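Local coordinates for manganese-dependent ADP-ribose/CDP-alcohol diphosphatase (Danio rerio, PDB 2NXF), which probably hydrolyses ADP-ribose and CDP-alcohols such as CDP-choline at a dinuclear metal centre, releasing AMP or CMP, at residues H92-G95 against N96-Y100; G64-R68 against R69-D73; R74-D77 against T78-E82; R193-K196 against F197-G200; R157-S161 against E162-H166. All coordinates share one frame; numbering follows the deposited sequence.

All five contacts are local. Each joins two adjoining segments, so they follow one another along the chain and none nests in or crosses another. Contact 2 comes first and closes the turn between helix 65-68 and helix 72-84. Contact 3 lies further along helix 72-84, and Asn66 of contact 2 packs on its Ala75. Contact 1 follows, where strand 89-92 leads into helix 96-101 and the zinc site. Contact 5 closes the turn before helix 162-174, and contact 4 folds the loop between that helix and helix 203-219. Contact 1 touches Gly64 of contact 2, Met80 of contact 3 and Phe197 of contact 4. Contact 5 touches none of the others.

Contact 1: residues H92-G95 against N96-Y100; sequences HVWG and NHEFY. With ZN (zinc ion), chain C; PO4 (phosphate ion), chain F.
Glu98 turns its carboxylate back over the start of its helix and takes the N-H of Gly95. Gly95 N lies 2.8 Å from Glu98 OE1 and approaches from above the carboxylate plane. The bend at chi2 (74°) brings the group there. OE1 also accepts from Asp60 N and OE2 from Ile61 N, so the carboxylate ties the Gly95 turn to that loop. Gly95 is the N-cap, and Phe99 N makes a weak bond to its carbonyl. Asn96 CG sits between its backbone N and carbonyl carbon (chi1 52°). Asn96 OD1 binds zinc at 2.1 Å. Asn96 ND2 donates to phosphate O4 at 2.7 Å and to Tyr100 OH at 3.0 Å, which fixes the rotation of the amide. Asp60, His228 and His265 complete the protein ligands of this zinc. His97 NE2 meets phosphate O2 at the ring edge, 2.8 Å away, while Gly64 N holds His97 ND1. Gly95, Asn96, His97 and Glu98 form the Gly-Asn-His-Glu motif of calcineurin-like phosphoesterases. Trp94 and Phe99 cross at about a right angle, with Phe99 CZ 3.9 Å from Trp94 CE3 at the indole edge. Leu112 O holds Trp94 NE1. With a serine at Phe99, a gap would probably open beside Trp94 CB and CE3 and the Gly95 carbonyl. The contact lies where strand 89-92 runs into helix 96-101, with helix 104-108 on Trp94 and Phe99 and helix 72-84 on His92.

Contact 2: residues G64-R68 against R69-D73; sequences GHNRR and RDASD
Ser72 sets its hydroxyl against the backbone of Arg67, with Ser72 OG 3.5 Å from Arg67 CA. The Arg67 side chain leaves with CG anti to the backbone N (chi1 172°) and bends at chi2. This carries its guanidinium to water 4, which lies at the group's edge and in its plane. Arg67 NH1 is 3.0 Å from that water, and the water donates to Ser72 OG at 2.7 Å. Asn101 OD1, on helix 96-101, is a second partner of the hydroxyl. The backbone between these residues is a Schellman motif that ends helix 65-68. Ala71 N bonds to Asn66 O at 2.8 Å, in a nearly straight line. Asp70 N bonds to Arg67 O at 3.0 Å, from above the carbonyl plane. Asp70 has a positive phi (57°) and is the C-prime residue. Ala71 then serves as the N-cap of helix 72-84. Arg69 diverges from Arg67. Its CG packs on the carbonyl oxygens of His65 and Asn66, 3.5 Å from Asn66 O. Its guanidinium meets Asn66 through water 3, which accepts from Arg69 NH1 and donates to Asn66 OD1 at 2.7 Å. Asn66 ND2 is held by Tyr16 O and Asp63 O, so both ends of this buried amide have partners. Asn66 CB packs on Ser72 CA at 4.0 Å. Arg67, Arg68, Arg69 and Asp70 touch a crystal neighbour, and the lattice may partly set how their ends lie.

Contact 3: residues R74-D77 against T78-E82; sequences RALD and TVMAE
Leu76 packs on two residues of the next helical turn, Val79 and Met80. Its CD1 branch does the touching, 3.9 Å from Met80 CG and 4.0 Å from Val79 CG2. Leu76 and Met80 lie side by side and point the same way, while Leu76 and Val79 cross at about a right angle. Leu76 CG is anti to the backbone N (chi1 -180°), which swings CD1 along the helix toward the following turn. Met80 is a selenomethionine. Its CG packs on Leu76, and bends at chi2 and chi3 take the selenium and CE away. Val79 CG2 sits over the backbone, 3.2 Å from Leu76 O. These side chains are positioned by regular alpha-helical bonds four residues apart. Met80 N reaches Leu76 O at 2.9 Å, and Val79 N and Ala81 N bond in the same way to Ala75 O and Asp77 O. Thr78 N donates to Arg74 O, and Thr78 OG1 lies close to the same carbonyl, 3.1 Å away. The Arg74, Asp77 and Ala81 positions are exposed. Leu76, Val79 and Met80 are buried, as in an amphipathic helix. Helix 72-84 belongs to the beta-alpha-beta crossover that joins strand 54-57 to its parallel neighbour 89-92. Val79 rests on Leu40 of helix 35-49 and on Tyr16 and Ile61 of neighbouring loops. Met80 meets Arg111 and also His92, at the end of strand 89-92.

Contact 4: residues R193-K196 against F197-G200; sequences RFVK and FNGG
Asn198 sends its amide back to the chain before the turn and donates from ND2 to Arg193 O. The distance from Asn198 ND2 to Arg193 O is 2.9 Å, the bond is nearly straight (166°), and the oxygen lies in the amide plane. Ile239 O also bonds to ND2. Asn198 OD1 pairs with His265 NE2, and His265 binds zinc through ND1. Asn198 is thus a second-shell residue, which is consistent with a part in orienting that ligand. The amide is held at both ends, and this fixes which way it is turned. Asn198 N donates to Val195 O at 3.1 Å and closes a type I beta turn from Val195 to Asn198. Water 5 spans the backbone by donating to Lys196 O at 2.7 Å and to Asn198 O at 2.8 Å. The packing centres on Val195 and Phe197. Phe197 has CG between its backbone N and carbonyl carbon (chi1 60°), which folds the ring back over Val195. Val195 CG2 sits 3.5 Å from the centroid of the Phe197 ring, 11° off the normal, in a CH-pi contact. The same methyl touches Asn198 ND2 at 3.4 Å. The turn lies in the loop between helix 162-174 and helix 203-219. Phe194 stacks on His174, at the end of the first of these, and Phe197 packs against Asn96 and Tyr100 of helix 96-101.

Contact 5: residues R157-S161 against E162-H166; sequences REEES and EKHTH
His164 lays its ring back against the turn before its helix, because its CG is anti to the backbone N (chi1 -177°). Ser161 places OG between its backbone N and carbonyl carbon (chi1 70°), where it meets the first turn of the helix. His164 N donates to Ser161 OG at 3.1 Å, the capping bond. Ser161 OG in turn donates to Glu158 O at 2.7 Å, in the carbonyl plane and on a lone pair. Glu158 O also accepts from Ser161 N. Glu159 CA makes a CH-pi contact over the face of the His164 ring, 4.0 Å from its centroid. Water 6 lies at the ring edge, 2.7 Å from His164 NE2, and donates to Glu159 OE2. Water 7 joins His164 ND1, Glu160 N and Thr165 OG1. Cutting His164 back to alanine would probably strip Glu159 CA of its ring and leave waters 6 and 7 a partner short. Arg157 lays one guanidinium face on Lys163, with Lys163 CD 3.5 Å from Arg157 NE. Their charged ends, Arg157 NH2 and Lys163 NZ, are 3.9 Å apart; both form salt bridges to Asp151 OD1, which probably offsets their like charge, and Arg157 NH1 forms another to Asp130. Thr165 N bonds to Ser161 O at 2.9 Å. The core is a type II beta turn, Glu158 to Ser161, that runs into a serine N-cap at the surface start of helix 162-174.

Contact 1: residues H92-G95 against N96-Y100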
# COMPACT_ATOMS: atom_id res chain seq x y z
N HIS A 92 -2.26 4.59 -7.68
CA HIS A 92 -1.78 3.22 -7.56
C HIS A 92 -0.50 3.19 -6.74
O HIS A 92 0.49 3.84 -7.11
CB HIS A 92 -1.46 2.64 -8.95
CG HIS A 92 -2.62 2.68 -9.90
ND1 HIS A 92 -3.69 1.82 -9.80
CD2 HIS A 92 -2.87 3.49 -10.96
CE1 HIS A 92 -4.56 2.10 -10.77
NE2 HIS A 92 -4.09 3.11 -11.47
N VAL A 93 -0.55 2.43 -5.65
CA VAL A 93 0.62 2.13 -4.82
C VAL A 93 1.25 0.86 -5.37
O VAL A 93 0.53 -0.08 -5.70
CB VAL A 93 0.17 1.96 -3.34
CG1 VAL A 93 1.34 1.50 -2.46
CG2 VAL A 93 -0.40 3.25 -2.81
N TRP A 94 2.58 0.82 -5.48
CA TRP A 94 3.25 -0.41 -5.94
C TRP A 94 3.66 -1.30 -4.76
O TRP A 94 4.34 -0.84 -3.83
CB TRP A 94 4.47 -0.14 -6.83
CG TRP A 94 4.16 0.66 -8.06
CD1 TRP A 94 2.92 0.95 -8.58
CD2 TRP A 94 5.12 1.24 -8.95
NE1 TRP A 94 3.06 1.71 -9.72
CE2 TRP A 94 4.39 1.91 -9.97
CE3 TRP A 94 6.51 1.28 -8.97
CZ2 TRP A 94 5.02 2.62 -11.00
CZ3 TRP A 94 7.15 1.99 -10.00
CH2 TRP A 94 6.40 2.65 -11.00
N GLY A 95 3.19 -2.54 -4.80
CA GLY A 95 3.56 -3.54 -3.79
C GLY A 95 4.39 -4.68 -4.36
O GLY A 95 4.81 -4.68 -5.53
N ASN A 96 4.66 -5.68 -3.52
CA ASN A 96 5.53 -6.79 -3.95
C ASN A 96 5.05 -7.50 -5.21
O ASN A 96 5.88 -7.83 -6.06
CB ASN A 96 5.89 -7.77 -2.82
CG ASN A 96 4.69 -8.30 -2.06
OD1 ASN A 96 3.82 -7.53 -1.64
ND2 ASN A 96 4.64 -9.61 -1.86
N HIS A 97 3.74 -7.70 -5.37
CA HIS A 97 3.24 -8.42 -6.55
C HIS A 97 3.39 -7.64 -7.85
O HIS A 97 3.56 -8.22 -8.92
CB HIS A 97 1.83 -8.94 -6.31
CG HIS A 97 1.82 -10.12 -5.40
ND1 HIS A 97 1.75 -11.42 -5.87
CD2 HIS A 97 1.95 -10.22 -4.05
CE1 HIS A 97 1.81 -12.26 -4.85
NE2 HIS A 97 1.94 -11.56 -3.74
N GLU A 98 3.34 -6.31 -7.76
CA GLU A 98 3.71 -5.50 -8.94
C GLU A 98 5.12 -5.84 -9.38
O GLU A 98 5.36 -6.05 -10.58
CB GLU A 98 3.61 -4.00 -8.65
CG GLU A 98 2.19 -3.43 -8.81
CD GLU A 98 1.24 -3.82 -7.67
OE1 GLU A 98 1.73 -4.07 -6.56
OE2 GLU A 98 0.02 -3.83 -7.91
N PHE A 99 6.06 -5.88 -8.43
CA PHE A 99 7.46 -6.19 -8.79
C PHE A 99 7.72 -7.63 -9.24
O PHE A 99 8.67 -7.89 -10.00
CB PHE A 99 8.42 -5.76 -7.67
CG PHE A 99 8.36 -4.30 -7.38
CD1 PHE A 99 8.90 -3.36 -8.27
CD2 PHE A 99 7.74 -3.83 -6.23
CE1 PHE A 99 8.83 -1.97 -7.98
CE2 PHE A 99 7.66 -2.46 -5.94
CZ PHE A 99 8.20 -1.53 -6.83
N TYR A 100 6.89 -8.56 -8.78
CA TYR A 100 6.99 -9.94 -9.26
C TYR A 100 6.62 -9.98 -10.74
O TYR A 100 7.19 -10.77 -11.49
CB TYR A 100 6.03 -10.88 -8.50
CG TYR A 100 6.29 -11.01 -7.01
CD1 TYR A 100 7.57 -10.83 -6.47
CD2 TYR A 100 5.25 -11.35 -6.15
CE1 TYR A 100 7.80 -10.95 -5.10
CE2 TYR A 100 5.46 -11.48 -4.78
CZ TYR A 100 6.73 -11.26 -4.26
OH TYR A 100 6.91 -11.36 -2.89
ZN ZN C . 1.99 -7.49 -0.54
P PO4 F . 1.43 -11.16 -0.36
O1 PO4 F . 1.18 -11.47 1.10
O2 PO4 F . 1.96 -12.40 -1.05
O3 PO4 F . 0.15 -10.84 -1.10
O4 PO4 F . 2.36 -10.00 -0.51
O HOH W 1 -0.48 -1.07 -8.10
O HOH W 2 0.46 -8.56 0.53

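Contact 2: residues G64-R68 against R69-D73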
# COMPACT_ATOMS: atom_id res chain seq x y z
N GLY A 64 1.44 -12.25 -8.46
CA GLY A 64 2.66 -12.72 -9.10
C GLY A 64 2.49 -14.03 -9.87
O GLY A 64 3.28 -14.34 -10.76
N HIS A 65 1.45 -14.81 -9.54
CA HIS A 65 1.16 -16.03 -10.32
C HIS A 65 0.92 -15.73 -11.80
O HIS A 65 1.10 -16.60 -12.64
CB HIS A 65 -0.04 -16.79 -9.76
CG HIS A 65 0.30 -17.69 -8.62
ND1 HIS A 65 -0.10 -17.42 -7.33
CD2 HIS A 65 1.02 -18.83 -8.56
CE1 HIS A 65 0.33 -18.38 -6.52
NE2 HIS A 65 1.02 -19.25 -7.25
N ASN A 66 0.50 -14.51 -12.11
CA ASN A 66 0.31 -14.14 -13.51
C ASN A 66 1.61 -14.26 -14.32
O ASN A 66 1.59 -14.70 -15.47
CB ASN A 66 -0.29 -12.76 -13.62
CG ASN A 66 -1.74 -12.72 -13.15
OD1 ASN A 66 -2.59 -13.38 -13.72
ND2 ASN A 66 -2.00 -11.96 -12.09
N ARG A 67 2.72 -13.86 -13.71
CA ARG A 67 4.04 -13.99 -14.35
C ARG A 67 4.32 -15.46 -14.67
O ARG A 67 4.77 -15.80 -15.76
CB ARG A 67 5.14 -13.43 -13.42
CG ARG A 67 6.57 -13.68 -13.90
CD ARG A 67 7.11 -12.47 -14.57
NE ARG A 67 8.52 -12.60 -14.91
CZ ARG A 67 9.06 -12.09 -16.01
NH1 ARG A 67 8.29 -11.45 -16.88
NH2 ARG A 67 10.36 -12.26 -16.27
N ARG A 68 4.03 -16.33 -13.71
CA ARG A 68 4.28 -17.76 -13.87
C ARG A 68 3.42 -18.42 -14.95
O ARG A 68 3.77 -19.47 -15.45
CB ARG A 68 4.11 -18.49 -12.53
CG ARG A 68 5.15 -18.07 -11.47
CD ARG A 68 4.79 -18.61 -10.08
NE ARG A 68 4.60 -20.06 -10.09
CZ ARG A 68 4.27 -20.80 -9.02
NH1 ARG A 68 4.10 -20.23 -7.83
NH2 ARG A 68 4.12 -22.11 -9.15
N ARG A 69 2.27 -17.80 -15.28
CA ARG A 69 1.47 -18.27 -16.43
C ARG A 69 1.59 -17.39 -17.66
O ARG A 69 0.83 -17.57 -18.61
CB ARG A 69 -0.01 -18.52 -16.06
CG ARG A 69 -0.76 -17.29 -15.63
CD ARG A 69 -2.15 -17.66 -15.13
NE ARG A 69 -2.84 -18.51 -16.10
CZ ARG A 69 -3.72 -18.08 -17.01
NH1 ARG A 69 -4.05 -16.79 -17.07
NH2 ARG A 69 -4.27 -18.94 -17.86
N ASP A 70 2.54 -16.45 -17.63
CA ASP A 70 2.82 -15.55 -18.74
C ASP A 70 1.58 -14.75 -19.15
O ASP A 70 1.31 -14.60 -20.35
CB ASP A 70 3.41 -16.32 -19.93
CG ASP A 70 4.11 -15.40 -20.93
OD1 ASP A 70 4.66 -14.34 -20.53
OD2 ASP A 70 4.09 -15.76 -22.12
N ALA A 71 0.86 -14.26 -18.15
CA ALA A 71 -0.39 -13.52 -18.36
C ALA A 71 -0.42 -12.17 -17.65
O ALA A 71 -1.50 -11.61 -17.39
CB ALA A 71 -1.59 -14.38 -17.93
N SER A 72 0.76 -11.63 -17.32
CA SER A 72 0.83 -10.36 -16.57
C SER A 72 0.07 -9.21 -17.26
O SER A 72 -0.70 -8.49 -16.62
CB SER A 72 2.28 -9.96 -16.33
OG SER A 72 2.98 -10.95 -15.59
N ASP A 73 0.29 -9.04 -18.56
CA ASP A 73 -0.36 -7.91 -19.26
C ASP A 73 -1.88 -8.06 -19.32
O ASP A 73 -2.61 -7.09 -19.10
CB ASP A 73 0.20 -7.76 -20.67
CG ASP A 73 1.66 -7.30 -20.71
OD1 ASP A 73 2.22 -6.87 -19.67
OD2 ASP A 73 2.24 -7.35 -21.81
O HOH W 3 -4.33 -14.54 -15.36
O HOH W 4 5.44 -10.66 -16.74

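Contact 3: residues R74-D77 against T78-E82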
# COMPACT_ATOMS: atom_id res chain seq x y z
N ARG A 74 -2.36 -9.27 -19.62
CA ARG A 74 -3.82 -9.45 -19.71
C ARG A 74 -4.49 -9.34 -18.34
O ARG A 74 -5.60 -8.81 -18.24
CB ARG A 74 -4.23 -10.74 -20.44
CG ARG A 74 -3.96 -12.02 -19.72
CD ARG A 74 -4.84 -13.15 -20.31
NE ARG A 74 -4.87 -13.15 -21.78
CZ ARG A 74 -5.76 -13.82 -22.51
NH1 ARG A 74 -6.71 -14.55 -21.92
NH2 ARG A 74 -5.71 -13.77 -23.84
N ALA A 75 -3.81 -9.80 -17.29
CA ALA A 75 -4.33 -9.65 -15.93
C ALA A 75 -4.44 -8.17 -15.56
O ALA A 75 -5.45 -7.72 -15.01
CB ALA A 75 -3.46 -10.40 -14.90
N LEU A 76 -3.40 -7.41 -15.87
CA LEU A 76 -3.44 -5.98 -15.56
C LEU A 76 -4.57 -5.32 -16.35
O LEU A 76 -5.33 -4.50 -15.80
CB LEU A 76 -2.09 -5.32 -15.87
CG LEU A 76 -2.06 -3.81 -15.57
CD1 LEU A 76 -2.34 -3.53 -14.08
CD2 LEU A 76 -0.72 -3.21 -16.03
N ASP A 77 -4.72 -5.71 -17.61
CA ASP A 77 -5.78 -5.14 -18.46
C ASP A 77 -7.14 -5.36 -17.81
O ASP A 77 -8.00 -4.48 -17.83
CB ASP A 77 -5.77 -5.80 -19.84
CG ASP A 77 -4.67 -5.26 -20.76
OD1 ASP A 77 -4.01 -4.26 -20.42
OD2 ASP A 77 -4.49 -5.86 -21.84
N THR A 78 -7.33 -6.55 -17.25
CA THR A 78 -8.59 -6.92 -16.64
C THR A 78 -8.95 -5.99 -15.48
O THR A 78 -10.07 -5.47 -15.43
CB THR A 78 -8.58 -8.40 -16.19
OG1 THR A 78 -8.53 -9.22 -17.37
CG2 THR A 78 -9.87 -8.74 -15.41
N VAL A 79 -8.01 -5.78 -14.57
CA VAL A 79 -8.28 -4.94 -13.41
C VAL A 79 -8.37 -3.47 -13.77
O VAL A 79 -9.16 -2.73 -13.16
CB VAL A 79 -7.27 -5.16 -12.23
CG1 VAL A 79 -7.37 -6.60 -11.71
CG2 VAL A 79 -5.84 -4.81 -12.64
N MSE A 80 -7.59 -3.04 -14.77
CA MSE A 80 -7.65 -1.65 -15.23
C MSE A 80 -9.01 -1.35 -15.86
O MSE A 80 -9.56 -0.26 -15.65
CB MSE A 80 -6.52 -1.30 -16.22
CG MSE A 80 -5.11 -1.26 -15.60
SE MSE A 80 -4.91 -0.08 -14.01
CE MSE A 80 -5.83 1.39 -14.59
N ALA A 81 -9.57 -2.32 -16.60
CA ALA A 81 -10.89 -2.16 -17.19
C ALA A 81 -11.97 -1.98 -16.12
O ALA A 81 -12.90 -1.19 -16.31
CB ALA A 81 -11.22 -3.34 -18.09
N GLU A 82 -11.85 -2.71 -15.00
CA GLU A 82 -12.81 -2.53 -13.89
C GLU A 82 -12.67 -1.16 -13.26
O GLU A 82 -13.67 -0.50 -13.00
CB GLU A 82 -12.67 -3.62 -12.82
CG GLU A 82 -12.89 -5.05 -13.36
CD GLU A 82 -14.30 -5.30 -13.88
OE1 GLU A 82 -15.23 -4.56 -13.49
OE2 GLU A 82 -14.46 -6.23 -14.70

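Contact 4: residues R193-K196 against F197-G200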
# COMPACT_ATOMS: atom_id res chain seq x y z
N ARG A 193 10.27 -9.51 9.98
CA ARG A 193 10.04 -8.62 8.84
C ARG A 193 11.14 -8.68 7.78
O ARG A 193 10.94 -8.21 6.66
CB ARG A 193 9.86 -7.17 9.31
CG ARG A 193 11.14 -6.47 9.77
CD ARG A 193 10.79 -5.12 10.41
NE ARG A 193 11.97 -4.33 10.76
CZ ARG A 193 12.69 -4.48 11.87
NH1 ARG A 193 12.41 -5.43 12.76
NH2 ARG A 193 13.73 -3.67 12.09
N PHE A 194 12.31 -9.23 8.14
CA PHE A 194 13.43 -9.27 7.21
C PHE A 194 13.33 -10.47 6.27
O PHE A 194 14.04 -11.48 6.42
CB PHE A 194 14.77 -9.23 7.97
CG PHE A 194 15.05 -7.87 8.56
CD1 PHE A 194 15.39 -6.80 7.74
CD2 PHE A 194 14.95 -7.66 9.93
CE1 PHE A 194 15.64 -5.53 8.28
CE2 PHE A 194 15.20 -6.41 10.49
CZ PHE A 194 15.55 -5.34 9.66
N VAL A 195 12.43 -10.30 5.31
CA VAL A 195 12.12 -11.28 4.28
C VAL A 195 12.09 -10.58 2.93
O VAL A 195 11.90 -9.35 2.87
CB VAL A 195 10.75 -11.99 4.51
CG1 VAL A 195 10.85 -12.94 5.70
CG2 VAL A 195 9.62 -10.97 4.72
N LYS A 196 12.28 -11.36 1.87
CA LYS A 196 12.41 -10.89 0.49
C LYS A 196 11.13 -10.22 -0.03
O LYS A 196 11.19 -9.38 -0.94
CB LYS A 196 12.77 -12.11 -0.38
CG LYS A 196 13.12 -11.84 -1.81
CD LYS A 196 13.47 -13.17 -2.50
CE LYS A 196 13.37 -13.04 -4.00
NZ LYS A 196 13.88 -14.27 -4.70
N PHE A 197 9.98 -10.59 0.55
CA PHE A 197 8.73 -9.98 0.09
C PHE A 197 8.41 -8.62 0.74
O PHE A 197 7.38 -8.03 0.47
CB PHE A 197 7.55 -10.96 0.19
CG PHE A 197 7.26 -11.48 1.57
CD1 PHE A 197 6.48 -10.73 2.47
CD2 PHE A 197 7.67 -12.77 1.95
CE1 PHE A 197 6.14 -11.23 3.75
CE2 PHE A 197 7.33 -13.29 3.23
CZ PHE A 197 6.57 -12.54 4.12
N ASN A 198 9.32 -8.15 1.61
CA ASN A 198 9.26 -6.81 2.16
C ASN A 198 10.35 -5.91 1.59
O ASN A 198 11.11 -6.30 0.70
CB ASN A 198 9.31 -6.84 3.69
CG ASN A 198 8.10 -7.49 4.30
OD1 ASN A 198 7.02 -7.54 3.68
ND2 ASN A 198 8.25 -7.98 5.53
N GLY A 199 10.42 -4.70 2.11
CA GLY A 199 11.36 -3.72 1.64
C GLY A 199 11.38 -2.56 2.60
O GLY A 199 10.68 -2.57 3.62
N GLY A 200 12.19 -1.57 2.26
CA GLY A 200 12.28 -0.38 3.08
C GLY A 200 12.33 0.91 2.28
O GLY A 200 12.29 0.91 1.03
O HOH W 5 12.89 -7.25 -1.19

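Contact 5: residues R157-S161 against E162-H166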
# COMPACT_ATOMS: atom_id res chain seq x y z
N ARG A 157 14.57 -3.83 -7.39
CA ARG A 157 15.78 -3.16 -7.88
C ARG A 157 16.59 -4.14 -8.73
O ARG A 157 16.48 -5.35 -8.55
CB ARG A 157 16.61 -2.65 -6.69
CG ARG A 157 15.96 -1.51 -5.88
CD ARG A 157 15.80 -0.24 -6.73
NE ARG A 157 15.15 0.84 -5.98
CZ ARG A 157 14.75 1.99 -6.52
NH1 ARG A 157 14.89 2.20 -7.84
NH2 ARG A 157 14.20 2.92 -5.75
N GLU A 158 17.38 -3.62 -9.67
CA GLU A 158 18.14 -4.44 -10.63
C GLU A 158 19.39 -5.00 -9.98
O GLU A 158 20.12 -4.28 -9.29
CB GLU A 158 18.56 -3.60 -11.84
CG GLU A 158 17.43 -3.03 -12.69
CD GLU A 158 17.92 -2.05 -13.77
OE1 GLU A 158 19.05 -2.22 -14.28
OE2 GLU A 158 17.15 -1.12 -14.12
N GLU A 159 19.66 -6.27 -10.24
CA GLU A 159 20.88 -6.91 -9.77
C GLU A 159 22.08 -6.05 -10.16
O GLU A 159 22.13 -5.52 -11.28
CB GLU A 159 21.00 -8.30 -10.39
CG GLU A 159 20.15 -9.35 -9.69
CD GLU A 159 20.84 -9.92 -8.45
OE1 GLU A 159 22.04 -9.61 -8.23
OE2 GLU A 159 20.17 -10.67 -7.70
N GLU A 160 23.02 -5.89 -9.23
CA GLU A 160 24.27 -5.14 -9.44
C GLU A 160 24.15 -3.62 -9.27
O GLU A 160 25.17 -2.92 -9.23
CB GLU A 160 24.93 -5.47 -10.79
CG GLU A 160 25.38 -6.91 -10.94
CD GLU A 160 25.91 -7.23 -12.33
OE1 GLU A 160 26.19 -6.28 -13.12
OE2 GLU A 160 26.06 -8.43 -12.65
N SER A 161 22.92 -3.11 -9.19
CA SER A 161 22.71 -1.69 -8.88
C SER A 161 23.09 -1.43 -7.42
O SER A 161 23.01 -2.33 -6.58
CB SER A 161 21.27 -1.23 -9.14
OG SER A 161 20.35 -1.77 -8.21
N GLU A 162 23.52 -0.21 -7.15
CA GLU A 162 23.90 0.22 -5.81
C GLU A 162 22.78 -0.08 -4.81
O GLU A 162 23.02 -0.64 -3.74
CB GLU A 162 24.21 1.71 -5.84
CG GLU A 162 24.94 2.27 -4.64
CD GLU A 162 25.47 3.68 -4.90
OE1 GLU A 162 24.66 4.58 -5.21
OE2 GLU A 162 26.69 3.88 -4.80
N LYS A 163 21.56 0.26 -5.18
CA LYS A 163 20.44 0.06 -4.28
C LYS A 163 20.10 -1.41 -4.06
O LYS A 163 19.79 -1.82 -2.95
CB LYS A 163 19.23 0.88 -4.73
CG LYS A 163 18.51 1.47 -3.57
CD LYS A 163 17.50 2.57 -3.96
CE LYS A 163 17.99 3.95 -3.55
NZ LYS A 163 16.93 4.97 -3.77
N HIS A 164 20.19 -2.23 -5.10
CA HIS A 164 19.95 -3.68 -4.92
C HIS A 164 21.01 -4.28 -4.00
O HIS A 164 20.68 -5.09 -3.11
CB HIS A 164 19.97 -4.41 -6.26
CG HIS A 164 19.67 -5.87 -6.15
ND1 HIS A 164 20.62 -6.80 -5.79
CD2 HIS A 164 18.52 -6.57 -6.35
CE1 HIS A 164 20.08 -8.00 -5.77
NE2 HIS A 164 18.81 -7.89 -6.10
N THR A 165 22.26 -3.91 -4.21
CA THR A 165 23.38 -4.43 -3.41
C THR A 165 23.19 -4.01 -1.94
O THR A 165 23.32 -4.83 -1.03
CB THR A 165 24.74 -3.94 -3.95
OG1 THR A 165 24.87 -4.36 -5.32
CG2 THR A 165 25.89 -4.54 -3.15
N HIS A 166 22.87 -2.74 -1.72
CA HIS A 166 22.60 -2.23 -0.38
C HIS A 166 21.49 -3.03 0.30
O HIS A 166 21.63 -3.48 1.44
CB HIS A 166 22.22 -0.75 -0.43
CG HIS A 166 22.01 -0.13 0.91
ND1 HIS A 166 22.96 -0.19 1.91
CD2 HIS A 166 20.97 0.57 1.42
CE1 HIS A 166 22.51 0.44 2.98
NE2 HIS A 166 21.31 0.92 2.70
O HOH W 6 17.65 -10.28 -6.51
O HOH W 7 23.34 -6.54 -6.48
O HOH W 8 26.64 -2.78 -6.46